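Local atomic coordinates of N5-Carboxyaminoimidazole ribonucleotide synthetase (Staphylococcus aureus subsp. aureus, PDB entry 3ORQ), a protein that catalyses the ATP-dependent conversion of 5-aminoimidazole ribonucleotide and bicarbonate to N5-carboxyaminoimidazole ribonucleotide in purine biosynthesis. Residues I105-D110 against Q246-I251; A229-T234 against S262-Y267. All coordinates share one frame; numbering follows the deposited sequence.

In the fold
Interaction 1 is buried and wholly apolar. It joins helix 103-109 of the preATP-grasp region to the loop between helix 234-245 and strand 252-261. Interaction 2 is only partly buried and mixes one hydrogen bond with aliphatic contacts. It lies within the ATP-grasp region and joins the loop before helix 234-245 to the hairpin turn that leads into strand 266-272. Both therefore involve the chain flanking helix 234-245, interaction 2 before its start and interaction 1 after its end. Their nearest atoms are about 13 Å apart, and they share no residue. The buried contact is bare hydrocarbon; the partly buried one adds a lysine-to-carbonyl hydrogen bond to contacts of Ile231 and Leu266.

Interaction 1: I105-D110 against Q246-I251; sequences IQLLQD and QSIHFI
The seam between the Rossmann-like preATP-grasp region and the ATP-grasp region holds this contact, in which Leu107 and Leu108 of helix 103-109 meet Ile248 and Phe250. The two leucines are neighbours in the helix and both point at the loop 246-251. No hydrogen bond crosses between the segments, and the four side chains meet through hydrocarbon alone.

Ile248 is the shared partner. Its terminal methyl CD1 lies 3.9 Å from CD2 of Leu107. The same CD1 of Ile248 is 4.0 Å from CD2 of Leu108, so one methyl touches both leucines. The second branch of Leu107 works further back on the isoleucine: its CD1 is 4.0 Å from CG1 of Ile248. Ile248 has an extended chain (chi2 178°), which carries CD1 out to the helix.

The loop 246-251 follows helix 234-245 and leads into strand 252-261 of the large antiparallel sheet. Helix 103-109 stands just before helix 111-120, which also packs on this seam: Thr117 touches both Leu107 and Ile248.

Leu108 divides its two methyls between two partners. While CD2 goes to Ile248, CD1 meets the phenyl ring of Phe250. Leu108 CD1 sits at the ring edge, near the ring plane, 3.9 Å from both CZ and CE1 of Phe250. With CG of Phe250 anti to its carbonyl carbon (chi1 -71°), the far end of the ring comes close to the helix.

The same helix also grips the loop backbone, as Gln103 OE1 accepts a hydrogen bond from His249 N. Phe250 also stacks on Phe254, and its O is bonded to Arg201 NH1 of strand 191-201. The side chain of Leu108 is about 7 Å from that of Glu270, a magnesium ligand.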
loop_
_atom_site.group_PDB
_atom_site.type_symbol
_atom_site.label_atom_id
_atom_site.label_comp_id
_atom_site.label_asym_id
_atom_site.label_seq_id
_atom_site.Cartn_x
_atom_site.Cartn_y
_atom_site.Cartn_z
ATOM N N ILE A 105 -16.883 0.409 21.834
ATOM C CA ILE A 105 -15.772 0.518 22.759
ATOM C C ILE A 105 -16.181 0.248 24.173
ATOM O O ILE A 105 -15.554 -0.570 24.809
ATOM C CB ILE A 105 -15.097 1.892 22.711
ATOM C CG1 ILE A 105 -14.330 2.065 21.399
ATOM C CG2 ILE A 105 -14.177 2.061 23.917
ATOM C CD1 ILE A 105 -13.005 1.298 21.293
ATOM N N GLN A 106 -17.211 0.937 24.666
ATOM C CA GLN A 106 -17.684 0.773 26.052
ATOM C C GLN A 106 -17.855 -0.696 26.416
ATOM O O GLN A 106 -17.425 -1.173 27.464
ATOM C CB GLN A 106 -19.035 1.491 26.240
ATOM C CG GLN A 106 -19.758 1.217 27.587
ATOM C CD GLN A 106 -21.261 1.596 27.563
ATOM O OE1 GLN A 106 -21.719 2.394 26.729
ATOM N NE2 GLN A 106 -22.025 1.015 28.482
ATOM N N LEU A 107 -18.515 -1.400 25.514
ATOM C CA LEU A 107 -19.038 -2.701 25.783
ATOM C C LEU A 107 -17.948 -3.760 25.572
ATOM O O LEU A 107 -17.865 -4.720 26.336
ATOM C CB LEU A 107 -20.227 -2.877 24.869
ATOM C CG LEU A 107 -21.143 -4.059 24.990
ATOM C CD1 LEU A 107 -22.431 -3.766 24.214
ATOM C CD2 LEU A 107 -20.384 -5.262 24.423
ATOM N N LEU A 108 -17.077 -3.559 24.576
ATOM C CA LEU A 108 -16.009 -4.520 24.316
ATOM C C LEU A 108 -14.724 -4.344 25.126
ATOM O O LEU A 108 -13.857 -5.194 25.063
ATOM C CB LEU A 108 -15.696 -4.614 22.813
ATOM C CG LEU A 108 -16.950 -4.914 21.981
ATOM C CD1 LEU A 108 -16.679 -4.708 20.498
ATOM C CD2 LEU A 108 -17.563 -6.295 22.302
ATOM N N GLN A 109 -14.611 -3.245 25.873
ATOM C CA GLN A 109 -13.446 -2.959 26.730
ATOM C C GLN A 109 -13.371 -3.983 27.838
ATOM O O GLN A 109 -12.297 -4.407 28.268
ATOM C CB GLN A 109 -13.632 -1.615 27.430
ATOM C CG GLN A 109 -12.980 -0.455 26.779
ATOM C CD GLN A 109 -13.288 0.844 27.495
ATOM O OE1 GLN A 109 -12.568 1.832 27.320
ATOM N NE2 GLN A 109 -14.365 0.862 28.298
ATOM N N ASP A 110 -14.544 -4.337 28.325
ATOM C CA ASP A 110 -14.658 -5.139 29.523
ATOM C C ASP A 110 -15.182 -6.542 29.166
ATOM O O ASP A 110 -16.305 -6.677 28.699
ATOM C CB ASP A 110 -15.555 -4.389 30.501
ATOM C CG ASP A 110 -16.131 -5.269 31.564
ATOM O OD1 ASP A 110 -15.512 -6.306 31.903
ATOM O OD2 ASP A 110 -17.218 -4.905 32.062
ATOM N N GLN A 246 -26.992 -6.749 15.537
ATOM C CA GLN A 246 -28.255 -6.199 16.081
ATOM C C GLN A 246 -28.130 -5.685 17.505
ATOM O O GLN A 246 -29.054 -5.058 18.014
ATOM C CB GLN A 246 -29.417 -7.194 16.015
ATOM C CG GLN A 246 -30.127 -7.208 14.670
ATOM C CD GLN A 246 -29.645 -8.357 13.795
ATOM O OE1 GLN A 246 -29.853 -9.545 14.124
ATOM N NE2 GLN A 246 -28.994 -8.013 12.662
ATOM N N SER A 247 -27.017 -5.978 18.155
ATOM C CA SER A 247 -26.867 -5.580 19.544
ATOM C C SER A 247 -25.803 -4.519 19.783
ATOM O O SER A 247 -25.837 -3.855 20.837
ATOM C CB SER A 247 -26.630 -6.810 20.443
ATOM O OG SER A 247 -27.808 -7.624 20.493
ATOM N N ILE A 248 -24.857 -4.378 18.831
ATOM C CA ILE A 248 -23.719 -3.452 18.965
ATOM C C ILE A 248 -23.524 -2.725 17.656
ATOM O O ILE A 248 -23.502 -3.350 16.588
ATOM C CB ILE A 248 -22.401 -4.183 19.203
ATOM C CG1 ILE A 248 -22.467 -5.070 20.439
ATOM C CG2 ILE A 248 -21.267 -3.211 19.348
ATOM C CD1 ILE A 248 -21.176 -5.863 20.691
ATOM N N HIS A 249 -23.423 -1.409 17.720
ATOM C CA HIS A 249 -23.239 -0.631 16.521
ATOM C C HIS A 249 -21.773 -0.683 16.072
ATOM O O HIS A 249 -20.880 -0.263 16.806
ATOM C CB HIS A 249 -23.651 0.813 16.766
ATOM C CG HIS A 249 -23.428 1.713 15.585
ATOM N ND1 HIS A 249 -24.146 1.590 14.412
ATOM C CD2 HIS A 249 -22.565 2.743 15.393
ATOM C CE1 HIS A 249 -23.750 2.518 13.557
ATOM N NE2 HIS A 249 -22.791 3.229 14.126
ATOM N N PHE A 250 -21.541 -1.177 14.862
ATOM C CA PHE A 250 -20.224 -1.112 14.216
ATOM C C PHE A 250 -20.229 -0.280 12.958
ATOM O O PHE A 250 -21.086 -0.474 12.098
ATOM C CB PHE A 250 -19.783 -2.525 13.852
ATOM C CG PHE A 250 -19.425 -3.369 15.037
ATOM C CD1 PHE A 250 -18.242 -3.111 15.763
ATOM C CD2 PHE A 250 -20.290 -4.373 15.467
ATOM C CE1 PHE A 250 -17.905 -3.893 16.871
ATOM C CE2 PHE A 250 -19.971 -5.148 16.580
ATOM C CZ PHE A 250 -18.797 -4.926 17.280
ATOM N N ILE A 251 -19.281 0.641 12.838
ATOM C CA ILE A 251 -18.912 1.240 11.553
ATOM C C ILE A 251 -17.391 1.048 11.382
ATOM O O ILE A 251 -16.660 0.962 12.368
ATOM C CB ILE A 251 -19.263 2.736 11.482
ATOM C CG1 ILE A 251 -20.794 2.926 11.375
ATOM C CG2 ILE A 251 -18.568 3.381 10.277
ATOM C CD1 ILE A 251 -21.422 2.207 10.186
#

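Interaction 2: A229-T234 against S262-Y267; sequences ARIDKT and SNNQLY
Lys233 reaches across to the backbone of Asn264, where its NZ donates a hydrogen bond of 3.0 Å to Asn264 O. The donor lies nearly in line with the carbonyl bond, at a C=O...N angle of 163°. The lysine chain bends once, at chi2 (-61°), and then runs straight to its amine. On the way Lys233 CE passes 4.1 Å from Asn264 ND2. Nearer the backbone, Lys233 CG lies 4.3 Å from Leu266 CD1. Ile231 also touches Asn264: Ile231 CD1 is 3.8 Å from Asn264 OD1.

Partners further out fix the polar ends. NZ of Lys233 also forms a salt bridge with Glu236, so the amine is shared between a carboxylate and a carbonyl, while OD1 of Asn264 accepts a hydrogen bond from Lys192 NZ. Asn264 has a left-handed backbone (phi 65°), which fits its place in the turn joining the antiparallel strands 252-261 and 266-272.

Lys233 is the N-cap residue of helix 234-245 and touches Leu212 of strand 207-218. Leu266 packs against that helix at Glu236 and Gln240 and against Phe258 and Ile260 of strand 252-261, and Ile231 also rests on Ile260.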
loop_
_atom_site.group_PDB
_atom_site.type_symbol
_atom_site.label_atom_id
_atom_site.label_comp_id
_atom_site.label_asym_id
_atom_site.label_seq_id
_atom_site.Cartn_x
_atom_site.Cartn_y
_atom_site.Cartn_z
ATOM N N ALA A 229 -9.239 -20.200 5.297
ATOM C CA ALA A 229 -9.295 -21.157 6.418
ATOM C C ALA A 229 -9.630 -22.583 5.893
ATOM O O ALA A 229 -10.576 -22.775 5.119
ATOM C CB ALA A 229 -10.308 -20.706 7.445
ATOM N N ARG A 230 -8.816 -23.562 6.276
ATOM C CA ARG A 230 -9.001 -24.952 5.833
ATOM C C ARG A 230 -10.194 -25.707 6.483
ATOM O O ARG A 230 -10.324 -26.912 6.336
ATOM C CB ARG A 230 -7.704 -25.757 6.014
ATOM C CG ARG A 230 -6.560 -25.269 5.130
ATOM C CD ARG A 230 -5.216 -25.779 5.609
ATOM N NE ARG A 230 -4.901 -25.443 7.000
ATOM C CZ ARG A 230 -3.672 -25.498 7.510
ATOM N NH1 ARG A 230 -2.668 -25.852 6.731
ATOM N NH2 ARG A 230 -3.437 -25.200 8.788
ATOM N N ILE A 231 -11.063 -24.989 7.179
ATOM C CA ILE A 231 -12.291 -25.558 7.704
ATOM C C ILE A 231 -13.483 -24.658 7.318
ATOM O O ILE A 231 -13.434 -23.439 7.458
ATOM C CB ILE A 231 -12.173 -25.764 9.209
ATOM C CG1 ILE A 231 -13.510 -26.128 9.829
ATOM C CG2 ILE A 231 -11.586 -24.538 9.890
ATOM C CD1 ILE A 231 -13.364 -26.513 11.281
ATOM N N ASP A 232 -14.553 -25.267 6.822
ATOM C CA ASP A 232 -15.673 -24.507 6.292
ATOM C C ASP A 232 -16.603 -24.032 7.395
ATOM O O ASP A 232 -17.444 -24.793 7.871
ATOM C CB ASP A 232 -16.435 -25.355 5.273
ATOM C CG ASP A 232 -17.586 -24.600 4.626
ATOM O OD1 ASP A 232 -17.480 -23.354 4.438
ATOM O OD2 ASP A 232 -18.597 -25.272 4.294
ATOM N N LYS A 233 -16.456 -22.777 7.801
ATOM C CA LYS A 233 -17.312 -22.198 8.837
ATOM C C LYS A 233 -17.849 -20.819 8.454
ATOM O O LYS A 233 -18.517 -20.158 9.259
ATOM C CB LYS A 233 -16.561 -22.136 10.179
ATOM C CG LYS A 233 -16.447 -23.464 10.959
ATOM C CD LYS A 233 -17.851 -23.990 11.310
ATOM C CE LYS A 233 -17.765 -25.237 12.186
ATOM N NZ LYS A 233 -19.124 -25.692 12.610
ATOM N N THR A 234 -17.571 -20.386 7.219
ATOM C CA THR A 234 -17.966 -19.047 6.749
ATOM C C THR A 234 -19.438 -18.737 7.032
ATOM O O THR A 234 -19.763 -17.747 7.710
ATOM C CB THR A 234 -17.685 -18.882 5.241
ATOM O OG1 THR A 234 -16.284 -18.994 5.018
ATOM C CG2 THR A 234 -18.162 -17.563 4.712
ATOM N N SER A 262 -13.248 -29.721 19.677
ATOM C CA SER A 262 -12.851 -31.068 19.248
ATOM C C SER A 262 -13.999 -31.737 18.474
ATOM O O SER A 262 -13.777 -32.628 17.651
ATOM C CB SER A 262 -12.468 -31.911 20.455
ATOM O OG SER A 262 -13.529 -31.952 21.391
ATOM N N ASN A 263 -15.216 -31.262 18.735
ATOM C CA ASN A 263 -16.430 -31.763 18.089
ATOM C C ASN A 263 -17.029 -30.870 17.001
ATOM O O ASN A 263 -18.222 -30.967 16.689
ATOM C CB ASN A 263 -17.483 -32.091 19.144
ATOM C CG ASN A 263 -17.400 -33.523 19.598
ATOM O OD1 ASN A 263 -18.115 -34.384 19.081
ATOM N ND2 ASN A 263 -16.496 -33.803 20.534
ATOM N N ASN A 264 -16.194 -30.002 16.432
ATOM C CA ASN A 264 -16.582 -29.111 15.329
ATOM C C ASN A 264 -17.642 -28.067 15.685
ATOM O O ASN A 264 -18.293 -27.510 14.801
ATOM C CB ASN A 264 -17.005 -29.909 14.098
ATOM C CG ASN A 264 -16.226 -29.529 12.870
ATOM O OD1 ASN A 264 -14.993 -29.563 12.877
ATOM N ND2 ASN A 264 -16.935 -29.195 11.789
ATOM N N GLN A 265 -17.803 -27.804 16.980
ATOM C CA GLN A 265 -18.720 -26.772 17.461
ATOM C C GLN A 265 -18.117 -25.345 17.495
ATOM O O GLN A 265 -17.013 -25.141 18.035
ATOM C CB GLN A 265 -19.203 -27.136 18.847
ATOM C CG GLN A 265 -20.370 -26.337 19.335
ATOM C CD GLN A 265 -21.326 -27.198 20.117
ATOM O OE1 GLN A 265 -22.080 -27.983 19.532
ATOM N NE2 GLN A 265 -21.289 -27.079 21.451
ATOM N N LEU A 266 -18.876 -24.381 16.963
ATOM C CA LEU A 266 -18.441 -22.985 16.842
ATOM C C LEU A 266 -18.852 -22.180 18.058
ATOM O O LEU A 266 -20.020 -22.187 18.430
ATOM C CB LEU A 266 -19.031 -22.316 15.583
ATOM C CG LEU A 266 -18.447 -20.959 15.119
ATOM C CD1 LEU A 266 -17.038 -21.140 14.568
ATOM C CD2 LEU A 266 -19.311 -20.201 14.095
ATOM N N TYR A 267 -17.893 -21.507 18.687
ATOM C CA TYR A 267 -18.217 -20.489 19.684
ATOM C C TYR A 267 -17.583 -19.138 19.297
ATOM O O TYR A 267 -16.442 -19.086 18.801
ATOM C CB TYR A 267 -17.697 -20.842 21.082
ATOM C CG TYR A 267 -18.010 -22.224 21.664
ATOM C CD1 TYR A 267 -17.466 -23.389 21.106
ATOM C CD2 TYR A 267 -18.774 -22.353 22.825
ATOM C CE1 TYR A 267 -17.706 -24.612 21.658
ATOM C CE2 TYR A 267 -19.000 -23.570 23.380
ATOM C CZ TYR A 267 -18.467 -24.697 22.795
ATOM O OH TYR A 267 -18.715 -25.938 23.342
#